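Local coordinates for protein Cif (Cell cycle inhibiting factor) (PDB 3EFY) that deamidates a glutamine side chain of host NEDD8, which disables cullin-RING ubiquitin ligases and halts the host cell cycle, at residues Cys79-Tyr85 / Ala107-Leu113; Lys53-Leu57 / Ile69-Pro73; Met123-Thr128 / Asn150-Gln154; Asp115-Tyr119 / Gln132-Phe137. One frame throughout, in Å; residues are numbered along the deposited sequence.

Interaction 1 (Cys79-Tyr85 / Ala107-Leu113)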
loop_
_atom_site.group_PDB
_atom_site.type_symbol
_atom_site.label_atom_id
_atom_site.label_comp_id
_atom_site.label_asym_id
_atom_site.label_seq_id
_atom_site.Cartn_x
_atom_site.Cartn_y
_atom_site.Cartn_z
ATOM N N CYS A 79 11.366 19.453 -23.850
ATOM C CA CYS A 79 11.375 19.986 -22.472
ATOM C C CYS A 79 10.232 19.406 -21.620
ATOM O O CYS A 79 9.521 20.126 -20.881
ATOM C CB CYS A 79 11.351 21.519 -22.457
ATOM S SG CYS A 79 12.823 22.251 -23.300
ATOM N N ARG A 80 10.093 18.087 -21.703
ATOM C CA ARG A 80 9.068 17.389 -20.970
ATOM C C ARG A 80 9.253 17.557 -19.461
ATOM O O ARG A 80 10.361 17.350 -18.980
ATOM C CB ARG A 80 9.113 15.913 -21.294
ATOM C CG ARG A 80 7.870 15.201 -20.852
ATOM C CD ARG A 80 7.636 13.909 -21.565
ATOM N NE ARG A 80 6.446 13.212 -21.115
ATOM C CZ ARG A 80 5.912 12.131 -21.719
ATOM N NH1 ARG A 80 6.466 11.632 -22.814
ATOM N NH2 ARG A 80 4.856 11.561 -21.225
ATOM N N PRO A 81 8.198 17.934 -18.737
ATOM C CA PRO A 81 8.342 18.062 -17.271
ATOM C C PRO A 81 8.364 16.713 -16.537
ATOM O O PRO A 81 7.910 15.688 -17.041
ATOM C CB PRO A 81 7.117 18.855 -16.840
ATOM C CG PRO A 81 6.394 19.220 -18.110
ATOM C CD PRO A 81 6.928 18.480 -19.236
ATOM N N ALA A 82 8.930 16.738 -15.332
ATOM C CA ALA A 82 8.892 15.566 -14.461
ATOM C C ALA A 82 8.856 16.052 -13.013
ATOM O O ALA A 82 9.116 17.230 -12.751
ATOM C CB ALA A 82 10.123 14.716 -14.719
ATOM N N PHE A 83 8.602 15.136 -12.075
ATOM C CA PHE A 83 8.641 15.436 -10.657
ATOM C C PHE A 83 9.563 14.404 -10.026
ATOM O O PHE A 83 9.594 13.250 -10.453
ATOM C CB PHE A 83 7.272 15.382 -10.062
ATOM C CG PHE A 83 6.329 16.437 -10.633
ATOM C CD1 PHE A 83 6.172 17.649 -9.990
ATOM C CD2 PHE A 83 5.615 16.192 -11.789
ATOM C CE1 PHE A 83 5.315 18.623 -10.499
ATOM C CE2 PHE A 83 4.754 17.183 -12.318
ATOM C CZ PHE A 83 4.620 18.382 -11.660
ATOM N N LEU A 84 10.277 14.804 -8.997
ATOM C CA LEU A 84 11.175 13.886 -8.254
ATOM C C LEU A 84 10.664 13.734 -6.828
ATOM O O LEU A 84 10.427 14.715 -6.134
ATOM C CB LEU A 84 12.579 14.455 -8.228
ATOM C CG LEU A 84 13.698 13.454 -7.844
ATOM C CD1 LEU A 84 14.994 13.751 -8.663
ATOM C CD2 LEU A 84 13.844 13.627 -6.427
ATOM N N TYR A 85 10.518 12.482 -6.370
ATOM C CA TYR A 85 10.058 12.147 -5.045
ATOM C C TYR A 85 11.154 11.291 -4.357
ATOM O O TYR A 85 11.711 10.383 -4.951
ATOM C CB TYR A 85 8.740 11.349 -5.010
ATOM C CG TYR A 85 7.672 11.885 -5.960
ATOM C CD1 TYR A 85 7.383 13.228 -6.013
ATOM C CD2 TYR A 85 6.996 11.017 -6.819
ATOM C CE1 TYR A 85 6.382 13.719 -6.892
ATOM C CE2 TYR A 85 6.025 11.500 -7.676
ATOM C CZ TYR A 85 5.757 12.849 -7.725
ATOM O OH TYR A 85 4.803 13.356 -8.628
ATOM N N ALA A 107 9.422 19.296 -3.811
ATOM C CA ALA A 107 8.863 18.330 -4.751
ATOM C C ALA A 107 7.710 18.866 -5.592
ATOM O O ALA A 107 7.535 18.375 -6.666
ATOM C CB ALA A 107 8.367 17.068 -4.031
ATOM N N LEU A 108 6.956 19.868 -5.132
ATOM C CA LEU A 108 5.791 20.255 -5.939
ATOM C C LEU A 108 6.106 21.147 -7.124
ATOM O O LEU A 108 5.264 21.335 -8.008
ATOM C CB LEU A 108 4.641 20.806 -5.099
ATOM C CG LEU A 108 3.933 19.703 -4.296
ATOM C CD1 LEU A 108 2.755 20.282 -3.618
ATOM C CD2 LEU A 108 3.525 18.488 -5.126
ATOM N N THR A 109 7.344 21.607 -7.202
ATOM C CA THR A 109 7.805 22.292 -8.412
ATOM C C THR A 109 8.329 21.300 -9.441
ATOM O O THR A 109 9.267 20.547 -9.139
ATOM C CB THR A 109 8.880 23.292 -8.021
ATOM O OG1 THR A 109 8.255 24.274 -7.165
ATOM C CG2 THR A 109 9.449 24.043 -9.241
ATOM N N PRO A 110 7.783 21.312 -10.663
ATOM C CA PRO A 110 8.330 20.430 -11.682
ATOM C C PRO A 110 9.749 20.763 -12.097
ATOM O O PRO A 110 10.216 21.946 -12.009
ATOM C CB PRO A 110 7.393 20.630 -12.862
ATOM C CG PRO A 110 6.885 21.954 -12.718
ATOM C CD PRO A 110 6.749 22.189 -11.233
ATOM N N ILE A 111 10.448 19.723 -12.514
ATOM C CA ILE A 111 11.773 19.830 -13.077
ATOM C C ILE A 111 11.704 19.439 -14.545
ATOM O O ILE A 111 10.611 19.121 -15.020
ATOM C CB ILE A 111 12.818 18.981 -12.323
ATOM C CG1 ILE A 111 12.482 17.496 -12.452
ATOM C CG2 ILE A 111 12.892 19.465 -10.851
ATOM C CD1 ILE A 111 13.596 16.543 -11.937
ATOM N N LEU A 112 12.811 19.553 -15.255
ATOM C CA LEU A 112 12.900 19.081 -16.650
ATOM C C LEU A 112 13.439 17.661 -16.630
ATOM O O LEU A 112 14.489 17.367 -16.028
ATOM C CB LEU A 112 13.817 19.942 -17.499
ATOM C CG LEU A 112 13.338 21.390 -17.747
ATOM C CD1 LEU A 112 14.401 22.174 -18.567
ATOM C CD2 LEU A 112 11.988 21.381 -18.431
ATOM N N LEU A 113 12.723 16.769 -17.292
ATOM C CA LEU A 113 13.221 15.428 -17.475
ATOM C C LEU A 113 14.618 15.408 -18.053
ATOM O O LEU A 113 15.459 14.622 -17.641
ATOM C CB LEU A 113 12.231 14.627 -18.344
ATOM C CG LEU A 113 12.599 13.174 -18.634
ATOM C CD1 LEU A 113 12.742 12.351 -17.329
ATOM C CD2 LEU A 113 11.498 12.526 -19.494
HETATM O O HOH W 1 9.585 17.764 -8.461
#

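Interaction 2 (Lys53-Leu57 / Ile69-Pro73)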
loop_
_atom_site.group_PDB
_atom_site.type_symbol
_atom_site.label_atom_id
_atom_site.label_comp_id
_atom_site.label_asym_id
_atom_site.label_seq_id
_atom_site.Cartn_x
_atom_site.Cartn_y
_atom_site.Cartn_z
ATOM N N LYS A 53 0.908 9.241 -22.641
ATOM C CA LYS A 53 0.871 8.351 -21.472
ATOM C C LYS A 53 1.755 8.954 -20.375
ATOM O O LYS A 53 2.657 9.723 -20.655
ATOM C CB LYS A 53 1.395 6.989 -21.870
ATOM C CG LYS A 53 0.492 6.189 -22.885
ATOM C CD LYS A 53 1.219 4.923 -23.289
ATOM C CE LYS A 53 0.641 4.162 -24.503
ATOM N NZ LYS A 53 1.520 2.962 -24.860
ATOM N N SER A 54 1.477 8.555 -19.146
ATOM C CA SER A 54 2.271 8.931 -17.982
ATOM C C SER A 54 3.060 7.724 -17.457
ATOM O O SER A 54 2.591 6.586 -17.525
ATOM C CB SER A 54 1.383 9.516 -16.914
ATOM O OG SER A 54 0.287 8.708 -16.629
ATOM N N PHE A 55 4.242 7.986 -16.907
ATOM C CA PHE A 55 5.132 6.902 -16.465
ATOM C C PHE A 55 5.769 7.250 -15.147
ATOM O O PHE A 55 5.959 8.414 -14.814
ATOM C CB PHE A 55 6.282 6.704 -17.458
ATOM C CG PHE A 55 5.825 6.260 -18.817
ATOM C CD1 PHE A 55 5.781 4.910 -19.125
ATOM C CD2 PHE A 55 5.453 7.197 -19.775
ATOM C CE1 PHE A 55 5.348 4.476 -20.408
ATOM C CE2 PHE A 55 5.032 6.799 -21.040
ATOM C CZ PHE A 55 4.979 5.428 -21.352
ATOM N N VAL A 56 6.070 6.207 -14.398
ATOM C CA VAL A 56 6.872 6.356 -13.174
ATOM C C VAL A 56 8.152 5.543 -13.316
ATOM O O VAL A 56 8.122 4.390 -13.792
ATOM C CB VAL A 56 6.010 5.980 -11.950
ATOM C CG1 VAL A 56 5.424 4.540 -11.959
ATOM C CG2 VAL A 56 6.760 6.263 -10.730
ATOM N N LEU A 57 9.261 6.145 -12.917
ATOM C CA LEU A 57 10.580 5.601 -13.017
ATOM C C LEU A 57 11.188 5.457 -11.635
ATOM O O LEU A 57 11.375 6.477 -10.908
ATOM C CB LEU A 57 11.454 6.505 -13.871
ATOM C CG LEU A 57 12.899 6.157 -14.086
ATOM C CD1 LEU A 57 13.049 4.923 -15.024
ATOM C CD2 LEU A 57 13.635 7.362 -14.724
ATOM N N ILE A 69 12.221 8.376 -7.012
ATOM C CA ILE A 69 11.169 8.193 -8.058
ATOM C C ILE A 69 11.163 9.421 -8.961
ATOM O O ILE A 69 11.193 10.544 -8.456
ATOM C CB ILE A 69 9.819 8.043 -7.439
ATOM C CG1 ILE A 69 9.717 6.857 -6.447
ATOM C CG2 ILE A 69 8.759 7.880 -8.553
ATOM C CD1 ILE A 69 10.136 5.530 -7.047
ATOM N N VAL A 70 11.067 9.214 -10.280
ATOM C CA VAL A 70 10.834 10.291 -11.249
ATOM C C VAL A 70 9.480 10.006 -11.892
ATOM O O VAL A 70 9.245 8.902 -12.418
ATOM C CB VAL A 70 11.905 10.351 -12.261
ATOM C CG1 VAL A 70 11.603 11.488 -13.297
ATOM C CG2 VAL A 70 13.265 10.607 -11.605
ATOM N N ASP A 71 8.581 10.974 -11.732
ATOM C CA ASP A 71 7.186 10.896 -12.214
ATOM C C ASP A 71 7.203 11.725 -13.518
ATOM O O ASP A 71 7.550 12.933 -13.486
ATOM C CB ASP A 71 6.270 11.447 -11.130
ATOM C CG ASP A 71 4.794 11.560 -11.537
ATOM O OD1 ASP A 71 4.457 11.233 -12.696
ATOM O OD2 ASP A 71 3.969 11.960 -10.673
ATOM N N ILE A 72 6.792 11.084 -14.629
ATOM C CA ILE A 72 6.751 11.680 -15.946
ATOM C C ILE A 72 5.285 11.757 -16.433
ATOM O O ILE A 72 4.789 10.818 -17.024
ATOM C CB ILE A 72 7.627 10.942 -16.951
ATOM C CG1 ILE A 72 9.072 10.773 -16.447
ATOM C CG2 ILE A 72 7.647 11.688 -18.318
ATOM C CD1 ILE A 72 9.836 9.707 -17.173
ATOM N N PRO A 73 4.603 12.880 -16.171
ATOM C CA PRO A 73 3.215 12.956 -16.640
ATOM C C PRO A 73 3.112 12.989 -18.167
ATOM O O PRO A 73 4.108 13.156 -18.874
ATOM C CB PRO A 73 2.726 14.277 -16.066
ATOM C CG PRO A 73 3.585 14.467 -14.819
ATOM C CD PRO A 73 4.912 14.007 -15.253
#

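Interaction 3 (Met123-Thr128 / Asn150-Gln154)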
loop_
_atom_site.group_PDB
_atom_site.type_symbol
_atom_site.label_atom_id
_atom_site.label_comp_id
_atom_site.label_asym_id
_atom_site.label_seq_id
_atom_site.Cartn_x
_atom_site.Cartn_y
_atom_site.Cartn_z
ATOM N N MET A 123 26.871 11.246 -14.081
ATOM C CA MET A 123 27.268 10.346 -13.009
ATOM C C MET A 123 27.751 8.998 -13.542
ATOM O O MET A 123 28.696 8.408 -13.015
ATOM C CB MET A 123 26.114 10.182 -12.007
ATOM C CG MET A 123 26.358 9.324 -10.820
ATOM S SD MET A 123 27.586 10.100 -9.701
ATOM C CE MET A 123 27.198 11.785 -10.012
ATOM N N SER A 124 27.143 8.512 -14.618
ATOM C CA SER A 124 27.543 7.222 -15.183
ATOM C C SER A 124 28.958 7.265 -15.769
ATOM O O SER A 124 29.587 6.240 -15.885
ATOM C CB SER A 124 26.555 6.735 -16.252
ATOM O OG SER A 124 26.485 7.626 -17.320
ATOM N N GLN A 125 29.437 8.455 -16.088
ATOM C CA GLN A 125 30.774 8.679 -16.631
ATOM C C GLN A 125 31.738 9.229 -15.566
ATOM O O GLN A 125 32.821 9.727 -15.908
ATOM C CB GLN A 125 30.687 9.676 -17.762
ATOM C CG GLN A 125 29.942 9.175 -18.983
ATOM C CD GLN A 125 29.732 10.257 -19.988
ATOM O OE1 GLN A 125 28.653 10.845 -20.073
ATOM N NE2 GLN A 125 30.769 10.556 -20.757
ATOM N N ASN A 126 31.327 9.156 -14.306
ATOM C CA ASN A 126 32.090 9.666 -13.160
ATOM C C ASN A 126 32.427 11.150 -13.255
ATOM O O ASN A 126 33.495 11.571 -12.802
ATOM C CB ASN A 126 33.371 8.833 -12.944
ATOM C CG ASN A 126 33.956 8.970 -11.520
ATOM O OD1 ASN A 126 33.230 9.174 -10.522
ATOM N ND2 ASN A 126 35.286 8.845 -11.424
ATOM N N LYS A 127 31.532 11.953 -13.822
ATOM C CA LYS A 127 31.756 13.381 -13.888
ATOM C C LYS A 127 30.850 14.028 -12.854
ATOM O O LYS A 127 29.770 14.511 -13.182
ATOM C CB LYS A 127 31.508 13.921 -15.295
ATOM C CG LYS A 127 32.230 13.137 -16.382
ATOM C CD LYS A 127 32.201 13.837 -17.743
ATOM C CE LYS A 127 32.295 12.858 -18.919
ATOM N NZ LYS A 127 33.661 12.241 -19.135
ATOM N N THR A 128 31.275 13.998 -11.589
ATOM C CA THR A 128 30.462 14.552 -10.513
ATOM C C THR A 128 30.349 16.051 -10.720
ATOM O O THR A 128 31.301 16.709 -11.121
ATOM C CB THR A 128 31.038 14.260 -9.111
ATOM O OG1 THR A 128 32.313 14.891 -8.993
ATOM C CG2 THR A 128 31.187 12.758 -8.875
ATOM N N ASN A 150 31.446 10.540 -0.259
ATOM C CA ASN A 150 30.621 9.364 -0.186
ATOM C C ASN A 150 30.071 8.867 -1.541
ATOM O O ASN A 150 29.387 7.858 -1.564
ATOM C CB ASN A 150 29.516 9.577 0.820
ATOM C CG ASN A 150 30.075 9.775 2.219
ATOM O OD1 ASN A 150 31.125 9.187 2.544
ATOM N ND2 ASN A 150 29.419 10.593 3.023
ATOM N N ILE A 151 30.445 9.514 -2.624
ATOM C CA ILE A 151 30.174 8.956 -3.960
ATOM C C ILE A 151 30.870 7.593 -4.084
ATOM O O ILE A 151 32.049 7.425 -3.672
ATOM C CB ILE A 151 30.569 9.929 -5.079
ATOM C CG1 ILE A 151 29.725 11.194 -4.999
ATOM C CG2 ILE A 151 30.410 9.258 -6.474
ATOM C CD1 ILE A 151 30.250 12.358 -5.756
ATOM N N GLN A 152 30.143 6.598 -4.580
ATOM C CA GLN A 152 30.659 5.244 -4.768
ATOM C C GLN A 152 30.598 4.900 -6.247
ATOM O O GLN A 152 29.881 4.001 -6.615
ATOM C CB GLN A 152 29.843 4.173 -4.037
ATOM C CG GLN A 152 29.133 4.559 -2.763
ATOM C CD GLN A 152 29.905 4.240 -1.494
ATOM O OE1 GLN A 152 29.986 5.072 -0.583
ATOM N NE2 GLN A 152 30.451 3.031 -1.412
ATOM N N TYR A 153 31.353 5.597 -7.079
ATOM C CA TYR A 153 31.407 5.256 -8.495
ATOM C C TYR A 153 32.020 3.859 -8.717
ATOM O O TYR A 153 33.074 3.525 -8.166
ATOM C CB TYR A 153 32.170 6.322 -9.286
ATOM C CG TYR A 153 32.270 6.027 -10.762
ATOM C CD1 TYR A 153 31.146 6.114 -11.586
ATOM C CD2 TYR A 153 33.482 5.649 -11.341
ATOM C CE1 TYR A 153 31.223 5.834 -12.939
ATOM C CE2 TYR A 153 33.575 5.380 -12.709
ATOM C CZ TYR A 153 32.441 5.467 -13.503
ATOM O OH TYR A 153 32.522 5.197 -14.856
ATOM N N GLN A 154 31.323 3.042 -9.506
ATOM C CA GLN A 154 31.851 1.765 -10.012
ATOM C C GLN A 154 31.997 1.879 -11.549
ATOM O O GLN A 154 31.381 2.752 -12.170
ATOM C CB GLN A 154 30.968 0.580 -9.550
ATOM C CG GLN A 154 29.417 0.833 -9.442
ATOM C CD GLN A 154 28.933 1.490 -8.092
ATOM O OE1 GLN A 154 29.464 1.185 -7.005
ATOM N NE2 GLN A 154 27.911 2.373 -8.172
#

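Interaction 4 (Asp115-Tyr119 / Gln132-Phe137)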
loop_
_atom_site.group_PDB
_atom_site.type_symbol
_atom_site.label_atom_id
_atom_site.label_comp_id
_atom_site.label_asym_id
_atom_site.label_seq_id
_atom_site.Cartn_x
_atom_site.Cartn_y
_atom_site.Cartn_z
ATOM N N ASP A 115 17.011 17.454 -17.495
ATOM C CA ASP A 115 18.018 17.819 -16.482
ATOM C C ASP A 115 18.380 16.590 -15.623
ATOM O O ASP A 115 19.573 16.379 -15.302
ATOM C CB ASP A 115 17.552 18.951 -15.608
ATOM C CG ASP A 115 17.640 20.317 -16.316
ATOM O OD1 ASP A 115 18.408 20.428 -17.292
ATOM O OD2 ASP A 115 16.941 21.243 -15.869
ATOM N N ILE A 116 17.380 15.797 -15.255
ATOM C CA ILE A 116 17.692 14.601 -14.429
ATOM C C ILE A 116 18.402 13.551 -15.310
ATOM O O ILE A 116 19.312 12.878 -14.869
ATOM C CB ILE A 116 16.460 14.060 -13.622
ATOM C CG1 ILE A 116 16.875 12.888 -12.719
ATOM C CG2 ILE A 116 15.356 13.613 -14.543
ATOM C CD1 ILE A 116 17.587 13.271 -11.499
ATOM N N CYS A 117 18.007 13.440 -16.580
ATOM C CA CYS A 117 18.692 12.590 -17.528
ATOM C C CYS A 117 20.159 12.982 -17.789
ATOM O O CYS A 117 21.057 12.139 -17.900
ATOM C CB CYS A 117 17.875 12.477 -18.822
ATOM S SG CYS A 117 16.371 11.503 -18.520
ATOM N N ASN A 118 20.415 14.272 -17.869
ATOM C CA ASN A 118 21.774 14.752 -17.998
ATOM C C ASN A 118 22.568 14.334 -16.770
ATOM O O ASN A 118 23.709 13.881 -16.892
ATOM C CB ASN A 118 21.806 16.263 -18.125
ATOM C CG ASN A 118 23.248 16.814 -18.195
ATOM O OD1 ASN A 118 23.756 17.411 -17.234
ATOM N ND2 ASN A 118 23.921 16.577 -19.325
ATOM N N TYR A 119 21.952 14.439 -15.596
ATOM C CA TYR A 119 22.601 13.965 -14.357
ATOM C C TYR A 119 22.982 12.475 -14.453
ATOM O O TYR A 119 24.115 12.075 -14.138
ATOM C CB TYR A 119 21.728 14.282 -13.074
ATOM C CG TYR A 119 22.114 13.431 -11.919
ATOM C CD1 TYR A 119 23.278 13.687 -11.203
ATOM C CD2 TYR A 119 21.407 12.255 -11.629
ATOM C CE1 TYR A 119 23.701 12.847 -10.215
ATOM C CE2 TYR A 119 21.807 11.417 -10.617
ATOM C CZ TYR A 119 22.956 11.714 -9.909
ATOM O OH TYR A 119 23.414 10.883 -8.944
ATOM N N GLN A 132 25.078 20.369 -9.600
ATOM C CA GLN A 132 24.033 19.584 -10.310
ATOM C C GLN A 132 23.279 18.702 -9.283
ATOM O O GLN A 132 22.063 18.686 -9.220
ATOM C CB GLN A 132 24.690 18.757 -11.380
ATOM C CG GLN A 132 23.780 17.836 -12.114
ATOM C CD GLN A 132 24.467 17.121 -13.255
ATOM O OE1 GLN A 132 25.519 16.470 -13.097
ATOM N NE2 GLN A 132 23.863 17.233 -14.430
ATOM N N ILE A 133 24.038 18.031 -8.428
ATOM C CA ILE A 133 23.455 17.138 -7.398
ATOM C C ILE A 133 22.650 17.919 -6.384
ATOM O O ILE A 133 21.531 17.563 -6.035
ATOM C CB ILE A 133 24.562 16.285 -6.710
ATOM C CG1 ILE A 133 25.218 15.336 -7.684
ATOM C CG2 ILE A 133 24.012 15.497 -5.476
ATOM C CD1 ILE A 133 26.465 14.674 -7.120
ATOM N N ALA A 134 23.185 19.044 -5.894
ATOM C CA ALA A 134 22.413 19.861 -4.966
ATOM C C ALA A 134 21.147 20.418 -5.535
ATOM O O ALA A 134 20.113 20.453 -4.862
ATOM C CB ALA A 134 23.257 21.016 -4.421
ATOM N N THR A 135 21.195 20.862 -6.787
ATOM C CA THR A 135 20.016 21.418 -7.455
ATOM C C THR A 135 18.882 20.400 -7.572
ATOM O O THR A 135 17.738 20.713 -7.347
ATOM C CB THR A 135 20.346 21.984 -8.818
ATOM O OG1 THR A 135 21.185 23.146 -8.630
ATOM C CG2 THR A 135 19.095 22.430 -9.544
ATOM N N LEU A 136 19.256 19.159 -7.821
ATOM C CA LEU A 136 18.261 18.082 -7.973
ATOM C C LEU A 136 17.771 17.506 -6.637
ATOM O O LEU A 136 16.581 17.239 -6.481
ATOM C CB LEU A 136 18.823 16.964 -8.843
ATOM C CG LEU A 136 18.975 17.325 -10.332
ATOM C CD1 LEU A 136 19.863 16.314 -11.083
ATOM C CD2 LEU A 136 17.542 17.467 -10.959
ATOM N N PHE A 137 18.699 17.296 -5.687
ATOM C CA PHE A 137 18.396 16.415 -4.561
ATOM C C PHE A 137 18.336 17.092 -3.186
ATOM O O PHE A 137 17.728 16.554 -2.274
ATOM C CB PHE A 137 19.412 15.268 -4.487
ATOM C CG PHE A 137 19.386 14.340 -5.685
ATOM C CD1 PHE A 137 18.387 13.386 -5.795
ATOM C CD2 PHE A 137 20.352 14.417 -6.668
ATOM C CE1 PHE A 137 18.332 12.556 -6.934
ATOM C CE2 PHE A 137 20.312 13.591 -7.763
ATOM C CZ PHE A 137 19.285 12.666 -7.896
HETATM O O HOH W 2 21.355 18.241 -14.516
#

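Interaction 1 (Cys79-Tyr85 / Ala107-Leu113)
The Phe-83 ring overlaps the ring of Pro-110, and the two side chains run side by side in the same direction. Pro-110 CB sits 4.1 Å from the centroid of the Phe-83 ring, off-centre, in a CH-pi contact. Phe-83 CB starts out away from the 107-113 segment, but a chi1 of -64° sets CG opposite the carbonyl carbon and the end of the ring returns to Pro-110. Its edge meets two backbone oxygens in plane: Ala-107 O near CD1 and Leu-108 O near CE1.

Beside this, Ala-82 and Ile-111 form an antiparallel hydrogen-bonded pair. Ala-82 N binds Ile-111 O at 2.9 Å, from above the carbonyl plane. Ile-111 N returns a straighter bond to Ala-82 O at 2.8 Å. A third bond runs from Leu-113 N to Arg-80 O at 3.0 Å, where the helix 113-124 begins. Ala-82 CB packs on Leu-113 CB at 4.2 Å. At the other end the chains part, and a water fills in. It accepts from Leu-84 N and donates to Ala-107 O and Thr-109 O.

The guanidinium of Arg-80 leads away to Pro-73 O and Pro-50 O. Leu-84 lies close to Gln-86, a probable active-site residue. The pairing adds the short outermost strand 111-112 to the antiparallel sheet of this cysteine-protease-like (clan CA) Cif domain.

Interaction 2 (Lys53-Leu57 / Ile69-Pro73)
Four backbone hydrogen bonds join Lys-53-Leu-57 to Ile-69-Pro-73, in two reciprocal pairs. Phe-55 N binds Ile-72 O at 2.9 Å, and Ile-72 N binds Phe-55 O at 2.8 Å. Leu-57 and Val-70 repeat the pattern, with Leu-57 N to Val-70 O and Val-70 N to Leu-57 O both at 2.8 Å. Between them Val-56 faces Asp-71 as a non-hydrogen-bonded pair. The strand pieces 54-57 and 69-72 run at 172°, almost exactly antiparallel. CA-H...O contacts supplement the ladder, among them Ile-69 CA to Leu-57 O at 3.3 Å.

The apolar contacts lie on both faces. On the face of Val-56 and Asp-71, Val-56 CG2 meets Ile-69 CG2 at 3.4 Å, tighter than usual for two methyl groups. Each of these methyls is the branch pointing opposite its own backbone N, and they meet across the diagonal between the strands. Helix 10-22 covers this face, with Met-18 on both residues. On the other face Leu-57 CB packs beside Val-70 CB at 4.2 Å. Phe-55 and Ile-72 touch through their CB atoms, and the Phe-55 ring leads away to Met-49, Pro-50 and strand 159-166.

The polar side chains are held by neighbouring strands. Asp-71 is buried, and its two carboxylate oxygens are hydrogen-bonded to Tyr-85 OH and Tyr-166 OH. Ser-54 OG is hydrogen-bonded to Tyr-166 O. The arrangement is a beta hairpin in the five-stranded antiparallel sheet of the Cif catalytic domain: strand 66-72 is central, and 54-61 lies between it and the outermost strand 159-166.

Interaction 3 (Met123-Thr128 / Asn150-Gln154)
The Tyr-153 ring has Asn-126 stacked over one face. Asn-126 CB stands over its centre, 3.4 Å from the centroid and only 7° off the ring normal. The amide of Asn-126 lies almost parallel to the ring, with the planes 7° apart. It reaches toward the root of the ring, so that Asn-126 OD1 comes to 3.3 Å from Tyr-153 CB. At the edge of the ring, in plane, is Ser-124 O. Tyr-153 OH hydrogen-bonds to this oxygen at a long 3.3 Å, approaching from above the carbonyl plane of Ser-124. Met-123 O stands obliquely to the ring, 3.6 Å from Tyr-153 CE1. With chi1 at 180°, the tyrosine side chain stretches straight out from its backbone N and carries the ring across to the end of the helix.

That end is a Schellman motif closing helix 113-124. Asn-126 is its C-prime residue, with positive phi. Asn-126 N binds Met-123 O at 3.0 Å, and Lys-127 N binds Cys-122 O. The turn directs the Asn-126 side chain toward the 150-154 loop, and Tyr-153 packs directly on it.

A smaller apolar contact lies nearby. Thr-128 CG2 meets Ile-151 CD1 at 3.3 Å, an unusually close approach for two methyl groups. The two side chains approach at a slant. Met-123 SD touches Ile-151 CG2 more loosely, at 4.4 Å. Val-93 packs on Ile-151, and Ala-63 on Met-123. The contact lies at the surface, and Asn-126 and Thr-128 are both exposed. Ser-124 OG turns back to Phe-120 O and Ser-121 O of its own helix.

Interaction 4 (Asp115-Tyr119 / Gln132-Phe137)
Tyr-119 fills the tight side of this contact, set among Gln-132, Ile-133, Leu-136 and Phe-137 as a knob in a hole. Tyr-119 CB meets Leu-136 CD1 at 3.4 Å. Phe-137 turns its edge to one face of the tyrosine ring, in a T-shaped (edge-to-face) pair with centroids 5.3 Å apart and planes at 71°. Tyr-119 CE1 also touches Ile-133 CG1. Ile-116 CD1 lies against both Leu-136 CD1, at 3.8 Å, and Phe-137 CZ. The CG1 branch of Ile-116 swings opposite the backbone N and so carries this end methyl toward the second helix.

Helices 113-124 and 130-137 are consecutive and joined by a short loop. Their segments 115-119 and 132-137 cross at -136°. Ile-116 and Phe-137 both pack on Leu-84 of strand 81-85 in the sheet. Phe-137 O accepts from NE2 of Gln-86, a probable active-site residue, and Tyr-119 OH is bound to Asp-61.

The looser side is polar and centres on Gln-132. Its extended chain brings NE2 to 2.8 Å from Asn-118 OD1, but the hydrogen bond is bent and weak. Gln-132 NE2 also donates to a water at 2.7 Å. The same water donates to Asp-115 O, also at 2.7 Å. Gln-132 NE2 thus has two partners, while its amide stands perpendicular to the Tyr-119 ring. Asn-118 and Asp-115 are exposed on this side.

In the fold
Interactions 1 and 2 share the antiparallel sheet, with centres 9 Å apart. Strands 66-72 and 81-85 are neighbours there and bond directly, through Phe-83 O to Asp-71 N. Along the chain, interaction 2 closes before interaction 1 opens. Strand 111-112 then leads straight into helix 113-124, which serves interactions 3 and 4. The segments of these two alternate in sequence, and their centres lie 13 Å apart. Interaction 3 touches interaction 4 through Met-123 and Ile-133 but lies about 12 Å from interaction 1 between nearest atoms. Interaction 4 packs on interaction 1 through Leu-84 and Ile-111. These two border the probable active site: the side chains of Leu-84 and Phe-137 each come within about 4 Å of that of Gln-86.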